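Elafin (Homo sapiens, PDB 1FLE) inhibits neutrophil and pancreatic elastase in skin and may thereby prevent elastase-mediated tissue proteolysis. Local coordinates at residues Pro17-Arg22 and Ala52-Gln57. Residues are numbered along the deposited sequence; the frame is centred on the assembly and turned at random.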
loop_
_atom_site.group_PDB
_atom_site.type_symbol
_atom_site.label_atom_id
_atom_site.label_comp_id
_atom_site.label_asym_id
_atom_site.label_seq_id
_atom_site.Cartn_x
_atom_site.Cartn_y
_atom_site.Cartn_z
ATOM N N PRO B 17 19.540 2.271 14.784
ATOM C CA PRO B 17 18.395 1.605 15.445
ATOM C C PRO B 17 17.896 0.459 14.549
ATOM O O PRO B 17 18.076 0.545 13.298
ATOM C CB PRO B 17 17.369 2.742 15.526
ATOM C CG PRO B 17 17.649 3.564 14.297
ATOM C CD PRO B 17 19.164 3.555 14.166
ATOM N N ILE B 18 17.306 -0.569 15.156
ATOM C CA ILE B 18 16.688 -1.632 14.360
ATOM C C ILE B 18 15.269 -1.074 14.049
ATOM O O ILE B 18 14.646 -0.381 14.870
ATOM C CB ILE B 18 16.533 -3.051 14.958
ATOM C CG1 ILE B 18 15.852 -2.966 16.350
ATOM C CG2 ILE B 18 17.839 -3.898 14.951
ATOM C CD1 ILE B 18 15.066 -4.244 16.763
ATOM N N ILE B 19 14.861 -1.356 12.845
ATOM C CA ILE B 19 13.495 -0.897 12.410
ATOM C C ILE B 19 12.832 -2.206 12.009
ATOM O O ILE B 19 13.360 -2.900 11.128
ATOM C CB ILE B 19 13.606 0.288 11.434
ATOM C CG1 ILE B 19 14.004 1.607 12.155
ATOM C CG2 ILE B 19 12.320 0.555 10.580
ATOM C CD1 ILE B 19 15.510 1.971 12.190
ATOM N N LEU B 20 11.764 -2.641 12.705
ATOM C CA LEU B 20 11.173 -3.928 12.287
ATOM C C LEU B 20 9.990 -3.871 11.354
ATOM O O LEU B 20 9.348 -4.924 11.245
ATOM C CB LEU B 20 11.015 -4.923 13.452
ATOM C CG LEU B 20 11.203 -6.389 12.959
ATOM C CD1 LEU B 20 12.178 -7.106 13.897
ATOM C CD2 LEU B 20 9.818 -7.051 12.871
ATOM N N ILE B 21 9.711 -2.780 10.699
ATOM C CA ILE B 21 8.618 -2.719 9.717
ATOM C C ILE B 21 9.269 -2.308 8.374
ATOM O O ILE B 21 10.274 -1.556 8.330
ATOM C CB ILE B 21 7.462 -1.812 10.162
ATOM C CG1 ILE B 21 7.866 -0.319 9.957
ATOM C CG2 ILE B 21 6.994 -2.024 11.633
ATOM C CD1 ILE B 21 6.792 0.671 10.454
ATOM N N ARG B 22 8.671 -2.814 7.312
ATOM C CA ARG B 22 9.139 -2.530 5.959
ATOM C C ARG B 22 7.941 -2.110 5.101
ATOM O O ARG B 22 6.917 -2.795 5.146
ATOM C CB ARG B 22 9.840 -3.714 5.303
ATOM C CG ARG B 22 11.359 -3.710 5.217
ATOM C CD ARG B 22 11.791 -4.042 3.785
ATOM N NE ARG B 22 11.629 -2.897 2.944
ATOM C CZ ARG B 22 11.516 -2.509 1.689
ATOM N NH1 ARG B 22 11.511 -3.266 0.602
ATOM N NH2 ARG B 22 11.416 -1.154 1.475
ATOM N N ALA B 52 17.481 6.472 5.686
ATOM C CA ALA B 52 17.254 7.760 6.341
ATOM C C ALA B 52 18.279 7.971 7.449
ATOM O O ALA B 52 18.993 7.066 7.871
ATOM C CB ALA B 52 15.807 7.736 6.861
ATOM N N CYS B 53 18.350 9.169 7.942
ATOM C CA CYS B 53 19.237 9.695 8.962
ATOM C C CYS B 53 18.693 9.566 10.365
ATOM O O CYS B 53 17.750 10.330 10.697
ATOM C CB CYS B 53 19.555 11.171 8.659
ATOM S SG CYS B 53 20.394 11.477 7.070
ATOM N N PHE B 54 19.300 8.692 11.137
ATOM C CA PHE B 54 18.900 8.403 12.531
ATOM C C PHE B 54 19.934 8.949 13.510
ATOM O O PHE B 54 21.052 9.264 13.153
ATOM C CB PHE B 54 18.630 6.878 12.763
ATOM C CG PHE B 54 17.561 6.356 11.835
ATOM C CD1 PHE B 54 17.873 5.916 10.543
ATOM C CD2 PHE B 54 16.219 6.367 12.214
ATOM C CE1 PHE B 54 16.879 5.468 9.659
ATOM C CE2 PHE B 54 15.215 5.925 11.350
ATOM C CZ PHE B 54 15.540 5.487 10.053
ATOM N N VAL B 55 19.432 9.099 14.730
ATOM C CA VAL B 55 20.249 9.461 15.886
ATOM C C VAL B 55 20.736 8.040 16.307
ATOM O O VAL B 55 19.862 7.164 16.418
ATOM C CB VAL B 55 19.416 10.121 16.984
ATOM C CG1 VAL B 55 20.184 10.245 18.288
ATOM C CG2 VAL B 55 18.859 11.487 16.593
ATOM N N PRO B 56 22.022 7.858 16.460
ATOM C CA PRO B 56 22.607 6.561 16.842
ATOM C C PRO B 56 22.272 6.065 18.239
ATOM O O PRO B 56 21.438 6.591 18.984
ATOM C CB PRO B 56 24.108 6.809 16.620
ATOM C CG PRO B 56 24.272 8.263 16.950
ATOM C CD PRO B 56 23.058 8.911 16.275
ATOM N N GLN B 57 22.916 4.985 18.654
ATOM C CA GLN B 57 22.768 4.295 19.924
ATOM C C GLN B 57 24.096 3.766 20.480
ATOM O O GLN B 57 25.078 3.977 19.719
ATOM C CB GLN B 57 21.746 3.142 19.856
ATOM C CG GLN B 57 20.354 3.722 20.058
ATOM C CD GLN B 57 19.266 3.000 19.298
ATOM O OE1 GLN B 57 18.166 3.570 19.230
ATOM N NE2 GLN B 57 19.629 1.813 18.802
ATOM O OXT GLN B 57 24.086 3.200 21.593
#
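Phe54 sits against Pro17 and Ile19, and its side chain makes most of the apolar contact between residues 52-57 and 17-22. The root of the phenylalanine meets the proline: Pro17 CD lies 3.6 Å from Phe54 CB, and Pro17 CG comes within 3.7 Å of Phe54 CG, the two side chains crossing at about a right angle. A proline suits this place because its rigid pyrrolidine offers two adjacent methylenes to an apolar neighbour. The far end of the ring takes Ile19, whose CD1 methyl stands over one face, 4.3 Å from the centroid of the Phe54 ring and 20° off its normal, a CH-pi contact shifted toward the rim carbons CE2 and CZ. Isoleucine's long branch provides that reach: chi1 (-74°) sets CG1 anti to the carbonyl carbon, and CD1, carried beyond it, comes to lie over the ring. At the C-terminus Gln57, its chain bent at chi2, brings its amide beside Pro17, with Gln57 NE2 3.6 Å from Pro17 CA and Gln57 OE1 3.9 Å from Pro17 CB; this is van der Waals contact at a solvent-facing edge, where a polar end is at home. An alanine in place of Phe54 would probably leave the CD1 methyl of Ile19 without its aromatic face and open a gap beside Pro17 CG.

Behind this layer, Phe54 is positioned by backbone pairing with Lys43 of strand 43-46, while Pro17 and Phe54 both also touch Cys45. Cys53, the residue before Phe54, is joined to Cys38 by a disulfide. The contact thus lays the chain leading into strand 21-23, where Arg22 pairs antiparallel with a strand of the other protein's chain, against the C-terminal end of the hairpin, consistent with a WAP four-disulfide core carrying its inhibitory loop.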